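Side-chain contacts in dehydrogenase (Chromobacterium violaceum, PDB 3Q2I), which probably uses NAD to oxidise a UDP-linked N-acetylglucosaminuronic acid on the path to 2,3-diacetamido-2,3-dideoxy-D-mannuronic acid: residues 79-84 / 93-98; 15-20 / 68-73; 107-112 / 116-121. All blocks are in the same frame, centred on the assembly; numbering follows the deposited sequence.

Contact 1: 79-84 / 93-98. With NAI (1,4-dihydronicotinamide adenine dinucleotide), chain B.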
loop_
_atom_site.group_PDB
_atom_site.type_symbol
_atom_site.label_atom_id
_atom_site.label_comp_id
_atom_site.label_asym_id
_atom_site.label_seq_id
_atom_site.Cartn_x
_atom_site.Cartn_y
_atom_site.Cartn_z
ATOM N N VAL A 79 16.173 7.640 -42.803
ATOM C CA VAL A 79 14.728 7.679 -43.039
ATOM C C VAL A 79 14.172 8.549 -41.922
ATOM O O VAL A 79 14.484 8.313 -40.746
ATOM C CB VAL A 79 14.039 6.297 -42.994
ATOM C CG1 VAL A 79 12.511 6.434 -43.186
ATOM C CG2 VAL A 79 14.550 5.400 -44.137
ATOM N N ILE A 80 13.431 9.586 -42.284
ATOM C CA ILE A 80 12.981 10.608 -41.336
ATOM C C ILE A 80 11.522 10.270 -41.022
ATOM O O ILE A 80 10.720 9.997 -41.934
ATOM C CB ILE A 80 12.979 11.989 -41.995
ATOM C CG1 ILE A 80 14.404 12.373 -42.451
ATOM C CG2 ILE A 80 12.423 13.018 -41.058
ATOM C CD1 ILE A 80 14.399 13.288 -43.701
ATOM N N LEU A 81 11.169 10.227 -39.726
ATOM C CA LEU A 81 9.797 9.870 -39.339
ATOM C C LEU A 81 9.044 11.115 -38.847
ATOM O O LEU A 81 9.339 11.650 -37.766
ATOM C CB LEU A 81 9.845 8.852 -38.170
ATOM C CG LEU A 81 10.683 7.624 -38.479
ATOM C CD1 LEU A 81 10.549 6.615 -37.285
ATOM C CD2 LEU A 81 10.238 6.978 -39.756
ATOM N N THR A 82 8.121 11.622 -39.664
ATOM C CA THR A 82 7.340 12.805 -39.335
ATOM C C THR A 82 5.833 12.433 -39.373
ATOM O O THR A 82 4.954 13.246 -39.702
ATOM C CB THR A 82 7.673 13.999 -40.283
ATOM O OG1 THR A 82 7.669 13.506 -41.624
ATOM C CG2 THR A 82 8.993 14.662 -39.965
ATOM N N THR A 83 5.549 11.201 -38.976
ATOM C CA THR A 83 4.221 10.626 -38.774
ATOM C C THR A 83 3.686 10.885 -37.367
ATOM O O THR A 83 4.398 11.421 -36.511
ATOM C CB THR A 83 4.286 9.114 -38.981
ATOM O OG1 THR A 83 5.464 8.597 -38.331
ATOM C CG2 THR A 83 4.378 8.778 -40.498
ATOM N N PRO A 84 2.413 10.562 -37.161
ATOM C CA PRO A 84 1.922 10.599 -35.781
ATOM C C PRO A 84 2.856 9.896 -34.777
ATOM O O PRO A 84 3.404 8.835 -35.080
ATOM C CB PRO A 84 0.618 9.817 -35.908
ATOM C CG PRO A 84 0.086 10.207 -37.310
ATOM C CD PRO A 84 1.377 10.153 -38.134
ATOM N N ILE A 93 11.597 0.730 -35.951
ATOM C CA ILE A 93 12.059 -0.660 -35.898
ATOM C C ILE A 93 12.093 -1.290 -37.311
ATOM O O ILE A 93 13.080 -1.958 -37.673
ATOM C CB ILE A 93 11.134 -1.472 -34.938
ATOM C CG1 ILE A 93 11.307 -1.025 -33.478
ATOM C CG2 ILE A 93 11.395 -2.973 -35.054
ATOM C CD1 ILE A 93 10.163 -1.588 -32.500
ATOM N N GLU A 94 11.073 -1.021 -38.118
ATOM C CA GLU A 94 11.055 -1.523 -39.511
ATOM C C GLU A 94 12.230 -0.946 -40.319
ATOM O O GLU A 94 12.949 -1.734 -40.990
ATOM C CB GLU A 94 9.732 -1.164 -40.187
ATOM C CG GLU A 94 9.531 -1.995 -41.473
ATOM C CD GLU A 94 8.254 -1.641 -42.222
ATOM O OE1 GLU A 94 8.178 -2.059 -43.399
ATOM O OE2 GLU A 94 7.357 -0.907 -41.718
ATOM N N CYS A 95 12.452 0.370 -40.226
ATOM C CA CYS A 95 13.637 1.020 -40.832
ATOM C C CYS A 95 14.940 0.373 -40.383
ATOM O O CYS A 95 15.793 0.011 -41.207
ATOM C CB CYS A 95 13.684 2.524 -40.560
ATOM S SG CYS A 95 12.330 3.434 -41.308
ATOM N N SER A 96 15.121 0.215 -39.070
ATOM C CA SER A 96 16.342 -0.383 -38.574
ATOM C C SER A 96 16.538 -1.784 -39.117
ATOM O O SER A 96 17.654 -2.150 -39.543
ATOM C CB SER A 96 16.365 -0.466 -37.051
ATOM O OG SER A 96 16.358 0.815 -36.482
ATOM N N GLU A 97 15.471 -2.580 -39.083
ATOM C CA GLU A 97 15.557 -3.957 -39.529
ATOM C C GLU A 97 15.806 -4.068 -41.046
ATOM O O GLU A 97 16.257 -5.110 -41.497
ATOM C CB GLU A 97 14.302 -4.720 -39.121
ATOM C CG GLU A 97 14.258 -4.909 -37.608
ATOM C CD GLU A 97 13.032 -5.632 -37.122
ATOM O OE1 GLU A 97 12.094 -5.895 -37.911
ATOM O OE2 GLU A 97 13.014 -5.918 -35.909
ATOM N N ALA A 98 15.499 -3.018 -41.796
ATOM C CA ALA A 98 15.785 -2.976 -43.244
ATOM C C ALA A 98 17.136 -2.343 -43.529
ATOM O O ALA A 98 17.483 -2.100 -44.690
ATOM C CB ALA A 98 14.705 -2.184 -43.998
HETATM P PA NAI B . 0.324 15.815 -39.183
HETATM O O1A NAI B . -0.965 15.194 -38.833
HETATM O O2A NAI B . 0.342 17.275 -39.818
HETATM O O5B NAI B . 1.201 14.927 -40.153
HETATM C C5B NAI B . 0.597 13.680 -40.352
HETATM C C4B NAI B . 1.244 13.031 -41.568
HETATM O O4B NAI B . 1.545 11.634 -41.410
HETATM C C3B NAI B . -0.014 13.133 -42.432
HETATM O O3B NAI B . 0.289 13.736 -43.699
HETATM C C2B NAI B . -0.600 11.711 -42.446
HETATM O O2B NAI B . -1.351 11.393 -43.611
HETATM C C1B NAI B . 0.734 10.931 -42.388
HETATM N N9A NAI B . 0.580 9.538 -42.038
HETATM C C8A NAI B . -0.205 9.024 -41.034
HETATM N N7A NAI B . -0.021 7.735 -40.985
HETATM C C5A NAI B . 0.957 7.351 -41.873
HETATM C C6A NAI B . 1.545 6.131 -42.263
HETATM N N6A NAI B . 1.214 4.932 -41.669
HETATM N N1A NAI B . 2.465 6.147 -43.243
HETATM C C2A NAI B . 2.782 7.284 -43.828
HETATM N N3A NAI B . 2.268 8.473 -43.520
HETATM C C4A NAI B . 1.326 8.519 -42.554
HETATM O O3 NAI B . 1.205 15.878 -37.857
HETATM P PN NAI B . 2.446 16.750 -37.553
HETATM O O1N NAI B . 2.073 17.961 -36.746
HETATM O O2N NAI B . 3.373 17.015 -38.764
HETATM O O5D NAI B . 3.247 15.983 -36.362
HETATM C C5D NAI B . 4.057 14.981 -36.932
HETATM C C4D NAI B . 5.069 14.448 -35.922
HETATM O O4D NAI B . 5.963 15.548 -35.682
HETATM C C3D NAI B . 4.484 14.146 -34.513
HETATM O O3D NAI B . 5.275 13.085 -33.974
HETATM C C2D NAI B . 4.781 15.421 -33.714
HETATM O O2D NAI B . 4.992 15.156 -32.330
HETATM C C1D NAI B . 6.119 15.930 -34.327
HETATM N N1N NAI B . 6.302 17.357 -34.184
HETATM C C2N NAI B . 7.437 17.815 -33.699
HETATM C C3N NAI B . 7.653 19.179 -33.464
HETATM C C7N NAI B . 8.946 19.682 -32.949
HETATM O O7N NAI B . 9.104 20.717 -32.329
HETATM N N7N NAI B . 10.086 18.959 -33.157
HETATM C C4N NAI B . 6.561 20.044 -33.677
HETATM C C5N NAI B . 5.431 19.528 -34.286
HETATM C C6N NAI B . 5.306 18.183 -34.525
#

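Contact 2: 15-20 / 68-73. With NAI (1,4-dihydronicotinamide adenine dinucleotide), chain B.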
loop_
_atom_site.group_PDB
_atom_site.type_symbol
_atom_site.label_atom_id
_atom_site.label_comp_id
_atom_site.label_asym_id
_atom_site.label_seq_id
_atom_site.Cartn_x
_atom_site.Cartn_y
_atom_site.Cartn_z
ATOM N N ARG A 15 21.824 11.064 -48.340
ATOM C CA ARG A 15 20.518 10.836 -48.902
ATOM C C ARG A 15 19.488 10.638 -47.786
ATOM O O ARG A 15 19.748 9.851 -46.868
ATOM C CB ARG A 15 20.572 9.649 -49.849
ATOM C CG ARG A 15 21.571 9.960 -50.981
ATOM C CD ARG A 15 21.724 8.800 -51.918
ATOM N NE ARG A 15 22.581 7.739 -51.399
ATOM C CZ ARG A 15 23.040 6.743 -52.153
ATOM N NH1 ARG A 15 22.717 6.698 -53.438
ATOM N NH2 ARG A 15 23.813 5.796 -51.634
ATOM N N PHE A 16 18.384 11.371 -47.877
ATOM C CA PHE A 16 17.267 11.277 -46.907
ATOM C C PHE A 16 15.999 10.726 -47.547
ATOM O O PHE A 16 15.678 11.004 -48.712
ATOM C CB PHE A 16 17.010 12.664 -46.352
ATOM C CG PHE A 16 18.074 13.160 -45.399
ATOM C CD1 PHE A 16 17.966 12.921 -44.031
ATOM C CD2 PHE A 16 19.232 13.780 -45.864
ATOM C CE1 PHE A 16 18.949 13.362 -43.168
ATOM C CE2 PHE A 16 20.214 14.232 -45.006
ATOM C CZ PHE A 16 20.090 14.000 -43.650
ATOM N N ALA A 17 15.219 9.941 -46.797
ATOM C CA ALA A 17 13.855 9.636 -47.209
ATOM C C ALA A 17 12.964 10.121 -46.058
ATOM O O ALA A 17 13.443 10.259 -44.900
ATOM C CB ALA A 17 13.652 8.149 -47.424
ATOM N N LEU A 18 11.725 10.486 -46.379
ATOM C CA LEU A 18 10.848 10.976 -45.321
ATOM C C LEU A 18 9.465 10.333 -45.352
ATOM O O LEU A 18 8.867 10.141 -46.408
ATOM C CB LEU A 18 10.733 12.500 -45.348
ATOM C CG LEU A 18 9.747 13.266 -44.443
ATOM C CD1 LEU A 18 10.274 14.585 -44.006
ATOM C CD2 LEU A 18 8.308 13.345 -44.956
ATOM N N VAL A 19 8.932 9.971 -44.187
ATOM C CA VAL A 19 7.585 9.410 -44.144
ATOM C C VAL A 19 6.690 10.252 -43.242
ATOM O O VAL A 19 7.095 10.630 -42.129
ATOM C CB VAL A 19 7.583 7.903 -43.725
ATOM C CG1 VAL A 19 8.305 7.688 -42.417
ATOM C CG2 VAL A 19 6.195 7.321 -43.720
ATOM N N GLY A 20 5.532 10.611 -43.780
ATOM C CA GLY A 20 4.613 11.533 -43.097
ATOM C C GLY A 20 4.680 12.982 -43.535
ATOM O O GLY A 20 5.377 13.821 -42.980
ATOM N N THR A 68 6.579 0.492 -46.247
ATOM C CA THR A 68 7.182 -0.786 -46.579
ATOM C C THR A 68 7.690 -0.805 -48.025
ATOM O O THR A 68 8.797 -1.278 -48.275
ATOM C CB THR A 68 6.232 -1.964 -46.353
ATOM O OG1 THR A 68 5.840 -2.031 -44.964
ATOM C CG2 THR A 68 6.948 -3.256 -46.678
ATOM N N ASP A 69 6.906 -0.234 -48.934
ATOM C CA ASP A 69 7.373 -0.016 -50.312
ATOM C C ASP A 69 8.551 0.938 -50.417
ATOM O O ASP A 69 9.509 0.640 -51.134
ATOM C CB ASP A 69 6.251 0.579 -51.151
ATOM C CG ASP A 69 5.143 -0.397 -51.390
ATOM O OD1 ASP A 69 5.375 -1.597 -51.138
ATOM O OD2 ASP A 69 4.054 0.043 -51.814
ATOM N N MET A 70 8.462 2.117 -49.806
ATOM C CA MET A 70 9.574 3.055 -49.870
ATOM C C MET A 70 10.862 2.377 -49.399
ATOM O O MET A 70 11.930 2.609 -49.996
ATOM C CB MET A 70 9.279 4.372 -49.135
ATOM C CG MET A 70 10.441 5.343 -49.043
ATOM S SD MET A 70 10.089 7.007 -48.459
ATOM C CE MET A 70 9.946 6.620 -46.695
ATOM N N LEU A 71 10.778 1.522 -48.372
ATOM C CA LEU A 71 11.981 0.915 -47.799
ATOM C C LEU A 71 12.582 -0.108 -48.741
ATOM O O LEU A 71 13.805 -0.277 -48.776
ATOM C CB LEU A 71 11.677 0.228 -46.465
ATOM C CG LEU A 71 11.391 1.212 -45.330
ATOM C CD1 LEU A 71 11.163 0.422 -44.040
ATOM C CD2 LEU A 71 12.469 2.289 -45.120
ATOM N N ALA A 72 11.715 -0.789 -49.479
ATOM C CA ALA A 72 12.154 -1.700 -50.543
ATOM C C ALA A 72 12.874 -0.992 -51.714
ATOM O O ALA A 72 13.595 -1.626 -52.487
ATOM C CB ALA A 72 10.960 -2.506 -51.060
ATOM N N GLN A 73 12.689 0.314 -51.862
ATOM C CA GLN A 73 13.197 1.006 -53.034
ATOM C C GLN A 73 14.330 1.990 -52.764
ATOM O O GLN A 73 15.276 2.106 -53.552
ATOM C CB GLN A 73 12.052 1.676 -53.790
ATOM C CG GLN A 73 10.977 0.709 -54.258
ATOM C CD GLN A 73 9.781 1.456 -54.793
ATOM O OE1 GLN A 73 9.943 2.518 -55.401
ATOM N NE2 GLN A 73 8.577 0.925 -54.564
HETATM P PA NAI B . 0.324 15.815 -39.183
HETATM O O1A NAI B . -0.965 15.194 -38.833
HETATM O O2A NAI B . 0.342 17.275 -39.818
HETATM O O5B NAI B . 1.201 14.927 -40.153
HETATM C C5B NAI B . 0.597 13.680 -40.352
HETATM C C4B NAI B . 1.244 13.031 -41.568
HETATM O O4B NAI B . 1.545 11.634 -41.410
HETATM C C3B NAI B . -0.014 13.133 -42.432
HETATM O O3B NAI B . 0.289 13.736 -43.699
HETATM C C2B NAI B . -0.600 11.711 -42.446
HETATM O O2B NAI B . -1.351 11.393 -43.611
HETATM C C1B NAI B . 0.734 10.931 -42.388
HETATM N N9A NAI B . 0.580 9.538 -42.038
HETATM C C8A NAI B . -0.205 9.024 -41.034
HETATM N N7A NAI B . -0.021 7.735 -40.985
HETATM C C5A NAI B . 0.957 7.351 -41.873
HETATM C C6A NAI B . 1.545 6.131 -42.263
HETATM N N6A NAI B . 1.214 4.932 -41.669
HETATM N N1A NAI B . 2.465 6.147 -43.243
HETATM C C2A NAI B . 2.782 7.284 -43.828
HETATM N N3A NAI B . 2.268 8.473 -43.520
HETATM C C4A NAI B . 1.326 8.519 -42.554
HETATM O O3 NAI B . 1.205 15.878 -37.857
HETATM P PN NAI B . 2.446 16.750 -37.553
HETATM O O1N NAI B . 2.073 17.961 -36.746
HETATM O O2N NAI B . 3.373 17.015 -38.764
HETATM O O5D NAI B . 3.247 15.983 -36.362
HETATM C C5D NAI B . 4.057 14.981 -36.932
HETATM C C4D NAI B . 5.069 14.448 -35.922
HETATM O O4D NAI B . 5.963 15.548 -35.682
HETATM C C3D NAI B . 4.484 14.146 -34.513
HETATM O O3D NAI B . 5.275 13.085 -33.974
HETATM C C2D NAI B . 4.781 15.421 -33.714
HETATM O O2D NAI B . 4.992 15.156 -32.330
HETATM C C1D NAI B . 6.119 15.930 -34.327
HETATM N N1N NAI B . 6.302 17.357 -34.184
HETATM C C2N NAI B . 7.437 17.815 -33.699
HETATM C C3N NAI B . 7.653 19.179 -33.464
HETATM C C7N NAI B . 8.946 19.682 -32.949
HETATM O O7N NAI B . 9.104 20.717 -32.329
HETATM N N7N NAI B . 10.086 18.959 -33.157
HETATM C C4N NAI B . 6.561 20.044 -33.677
HETATM C C5N NAI B . 5.431 19.528 -34.286
HETATM C C6N NAI B . 5.306 18.183 -34.525
#

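Contact 3: 107-112 / 116-121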
loop_
_atom_site.group_PDB
_atom_site.type_symbol
_atom_site.label_atom_id
_atom_site.label_comp_id
_atom_site.label_asym_id
_atom_site.label_seq_id
_atom_site.Cartn_x
_atom_site.Cartn_y
_atom_site.Cartn_z
ATOM N N PRO A 107 7.710 13.164 -29.815
ATOM C CA PRO A 107 8.555 12.335 -28.947
ATOM C C PRO A 107 8.822 11.014 -29.658
ATOM O O PRO A 107 8.101 10.640 -30.583
ATOM C CB PRO A 107 7.631 12.068 -27.748
ATOM C CG PRO A 107 6.227 12.023 -28.359
ATOM C CD PRO A 107 6.266 13.061 -29.536
ATOM N N MET A 108 9.873 10.318 -29.239
ATOM C CA MET A 108 10.257 9.105 -29.930
ATOM C C MET A 108 9.219 7.994 -29.850
ATOM O O MET A 108 9.099 7.172 -30.743
ATOM C CB MET A 108 11.637 8.596 -29.525
ATOM C CG MET A 108 11.627 8.120 -28.058
ATOM S SD MET A 108 13.294 7.929 -27.326
ATOM C CE MET A 108 13.931 6.581 -28.298
ATOM N N ALA A 109 8.472 7.966 -28.735
ATOM C CA ALA A 109 7.417 6.973 -28.548
ATOM C C ALA A 109 6.382 7.563 -27.608
ATOM O O ALA A 109 6.630 8.623 -27.023
ATOM C CB ALA A 109 7.977 5.639 -27.931
ATOM N N THR A 110 5.254 6.862 -27.467
ATOM C CA THR A 110 4.203 7.314 -26.530
ATOM C C THR A 110 4.105 6.347 -25.341
ATOM O O THR A 110 3.314 6.588 -24.427
ATOM C CB THR A 110 2.843 7.409 -27.189
ATOM O OG1 THR A 110 2.466 6.149 -27.775
ATOM C CG2 THR A 110 2.811 8.506 -28.296
ATOM N N ARG A 111 4.814 5.238 -25.435
ATOM C CA ARG A 111 4.799 4.151 -24.416
ATOM C C ARG A 111 6.213 3.700 -24.165
ATOM O O ARG A 111 7.072 3.675 -25.082
ATOM C CB ARG A 111 3.956 2.942 -24.864
ATOM C CG ARG A 111 2.499 3.295 -24.864
ATOM C CD ARG A 111 1.714 2.599 -25.957
ATOM N NE ARG A 111 0.280 2.853 -25.790
ATOM C CZ ARG A 111 -0.630 2.147 -26.433
ATOM N NH1 ARG A 111 -0.252 1.217 -27.293
ATOM N NH2 ARG A 111 -1.916 2.409 -26.263
ATOM N N TRP A 112 6.503 3.380 -22.904
ATOM C CA TRP A 112 7.875 3.122 -22.528
ATOM C C TRP A 112 8.509 1.924 -23.267
ATOM O O TRP A 112 9.612 2.057 -23.831
ATOM C CB TRP A 112 7.915 2.913 -21.011
ATOM C CG TRP A 112 9.296 2.681 -20.477
ATOM C CD1 TRP A 112 9.698 1.596 -19.719
ATOM C CD2 TRP A 112 10.439 3.527 -20.607
ATOM N NE1 TRP A 112 11.021 1.733 -19.392
ATOM C CE2 TRP A 112 11.494 2.915 -19.891
ATOM C CE3 TRP A 112 10.669 4.754 -21.243
ATOM C CZ2 TRP A 112 12.775 3.497 -19.814
ATOM C CZ3 TRP A 112 11.949 5.334 -21.174
ATOM C CH2 TRP A 112 12.990 4.678 -20.470
ATOM N N LEU A 116 12.007 1.701 -25.684
ATOM C CA LEU A 116 13.063 0.722 -25.466
ATOM C C LEU A 116 13.300 -0.138 -26.703
ATOM O O LEU A 116 14.457 -0.367 -27.054
ATOM C CB LEU A 116 12.832 -0.192 -24.237
ATOM C CG LEU A 116 12.791 0.553 -22.899
ATOM C CD1 LEU A 116 12.406 -0.447 -21.828
ATOM C CD2 LEU A 116 14.096 1.181 -22.569
ATOM N N GLU A 117 12.227 -0.607 -27.326
ATOM C CA GLU A 117 12.322 -1.545 -28.443
ATOM C C GLU A 117 12.931 -0.820 -29.651
ATOM O O GLU A 117 13.699 -1.437 -30.404
ATOM C CB GLU A 117 10.966 -2.154 -28.781
ATOM C CG GLU A 117 10.546 -3.219 -27.765
ATOM C CD GLU A 117 11.581 -4.343 -27.541
ATOM O OE1 GLU A 117 12.355 -4.707 -28.457
ATOM O OE2 GLU A 117 11.658 -4.875 -26.411
ATOM N N MET A 118 12.638 0.464 -29.847
ATOM C CA MET A 118 13.239 1.123 -31.013
ATOM C C MET A 118 14.756 1.308 -30.834
ATOM O O MET A 118 15.560 1.165 -31.788
ATOM C CB MET A 118 12.459 2.393 -31.382
ATOM C CG MET A 118 12.469 3.473 -30.365
ATOM S SD MET A 118 11.105 4.648 -30.650
ATOM C CE MET A 118 11.719 5.503 -32.144
ATOM N N VAL A 119 15.220 1.564 -29.607
ATOM C CA VAL A 119 16.638 1.642 -29.280
ATOM C C VAL A 119 17.325 0.272 -29.463
ATOM O O VAL A 119 18.451 0.202 -30.003
ATOM C CB VAL A 119 16.864 2.269 -27.882
ATOM C CG1 VAL A 119 18.333 2.184 -27.424
ATOM C CG2 VAL A 119 16.381 3.747 -27.903
ATOM N N LYS A 120 16.691 -0.781 -28.967
ATOM C CA LYS A 120 17.232 -2.156 -29.066
ATOM C C LYS A 120 17.401 -2.535 -30.552
ATOM O O LYS A 120 18.439 -3.119 -30.904
ATOM C CB LYS A 120 16.280 -3.158 -28.389
ATOM C CG LYS A 120 16.792 -4.622 -28.397
ATOM C CD LYS A 120 16.036 -5.494 -27.395
ATOM C CE LYS A 120 16.816 -5.594 -26.079
ATOM N NZ LYS A 120 17.831 -6.702 -26.048
ATOM N N ALA A 121 16.453 -2.126 -31.405
ATOM C CA ALA A 121 16.445 -2.537 -32.832
ATOM C C ALA A 121 17.561 -1.793 -33.542
ATOM O O ALA A 121 18.251 -2.391 -34.393
ATOM C CB ALA A 121 15.090 -2.237 -33.505
#

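Contact 1: 79-84 / 93-98
In the beta-alpha-beta crossover formed by strand 78-81, helix 88-97 and strand 101-104 of the Rossmann domain, C95 of the helix meets V79 and L81 of the strand. The thiol does nearly all the touching. Its SG lies 3.5 Å from V79 CG1 and is also close to V79 CB, so the sulfur nestles against the branch point of the isopropyl group. L81 joins more loosely, its CD2 standing 4.4 Å from C95 SG. The cysteine torsion accounts for the placing: SG lies opposite the carbonyl carbon, beside the backbone N (chi1 -64°), and runs out toward the sheet. A small, polarisable side chain suits a helix face that must sit close to a strand, and beta-branched V79 gives it a compact apolar partner. V102 of the next strand and L71 of helix 67-73 also touch C95.

Past the end of the strand the chain turns to the cofactor. The methyl CG2 of T83 sits against the adenine, 3.7 Å from NAI C4A, and P84 CD approaches the same base at 3.5 Å from NAI C8A. T82 takes no part in this apolar cover; its OG1 has V19 O and G20 O within hydrogen-bonding reach, at and just beyond the end of strand 14-19, with one proton to share between them. The carbonyl of T83 is bonded to H88, at the start of the helix.

Between these segments strand and helix thus meet by van der Waals contact, and the fit rests on shape, while the polar side-chain and cofactor contacts of 79-84 lie beyond the strand's C-terminal end.

Contact 2: 15-20 / 68-73
M70, on helix 67-73, lays its thioether along A17, L18 and V19 of strand 14-19, the central first strand of the Rossmann sheet. The apolar contacts are two. M70 SD rests 3.9 Å from A17 CB, and the terminal methyl M70 CE reaches 4.0 Å from V19 CB. The chain leaves the helix extended, with CG opposite the backbone N (chi1 174°), and then bends at its last torsion (chi3 77°), which lays the methyl along the strand. Alanine at position 17 leaves room for the sulfur, and an unbranched, flexible methionine can bend to follow the strand surface.

Backbone contact comes next. M70 CE also lies 3.7 Å from L18 O, a van der Waals approach, as a methyl is no hydrogen-bond donor of note; the L18 side chain itself points away, to the other face of the sheet.

The cofactor is reached from the strand's end: V19 CG2 stands 3.4 Å from NAI C2A of the adenine, and G20, with no side chain, brings its CA to 3.5 Å from NAI O4B of the ribose.

The axes of 68-73 and 15-19 run nearly antiparallel (170°), 10.1 Å apart at closest approach. C45 of strand 39-45 also touches M70, L71 leans on V79 of strand 78-81, and helix 25-34 covers the opposite face through L18.

Contact 3: 107-112 / 116-121
The amide of L116 donates to W112 O over 3.0 Å, almost straight at 173°, which is the i to i+4 bond of the opening turn of helix 112-125 in the Rossmann domain; R111 occupies the N-cap position just before it. The side chains of the same pair meet as well. L116 CD1 lies over the indole, 4.0 Å from the centroid of the W112 five-membered ring and 30° off its normal, a CH-pi contact. Farther out, L116 CD2 meets W112 CZ2 at 3.8 Å. The tryptophan CG stands opposite the backbone N (chi1 -178°), which brings one ring face against the leucine. A large flat group suits this place because it offers a broad face to the leucine methyls while its NE1 bonds to D353 OD2 near the chain's C-terminus.

Deeper in, two bent methionines cross obliquely. M108 CE packs 4.0 Å from M118 CG and 3.8 Å from V119 CG2, so flexible apolar chains fill the junction between the loop leaving the cofactor site and the helix. M118 also touches P89 and S92 of helix 88-97. The carbonyl of M108 is buried without a hydrogen-bonding partner; what faces it is the thioether, with M118 SD 3.2 Å from M108 O and M118 CE 3.4 Å from the same oxygen.

All three contacts lie within the Rossmann domain and are largely buried, but contact 3 also includes partly exposed residues and is the one with a hydrogen bond between its segments. Contacts 1 and 2 hold neighbouring strands of one parallel sheet, 78-81 and 14-19, each packed against a helix through a sulfur-bearing side chain: a short thiol in one, a long thioether in the other. Both strands end at the dinucleotide. Contact 3 shares the sulfur chemistry through two methionines but adds an aromatic face and a backbone bond. It has no strand; it folds a loop onto its own helix, which in turn packs against the helix of contact 1 through I93. Contacts 2 and 3 do not touch.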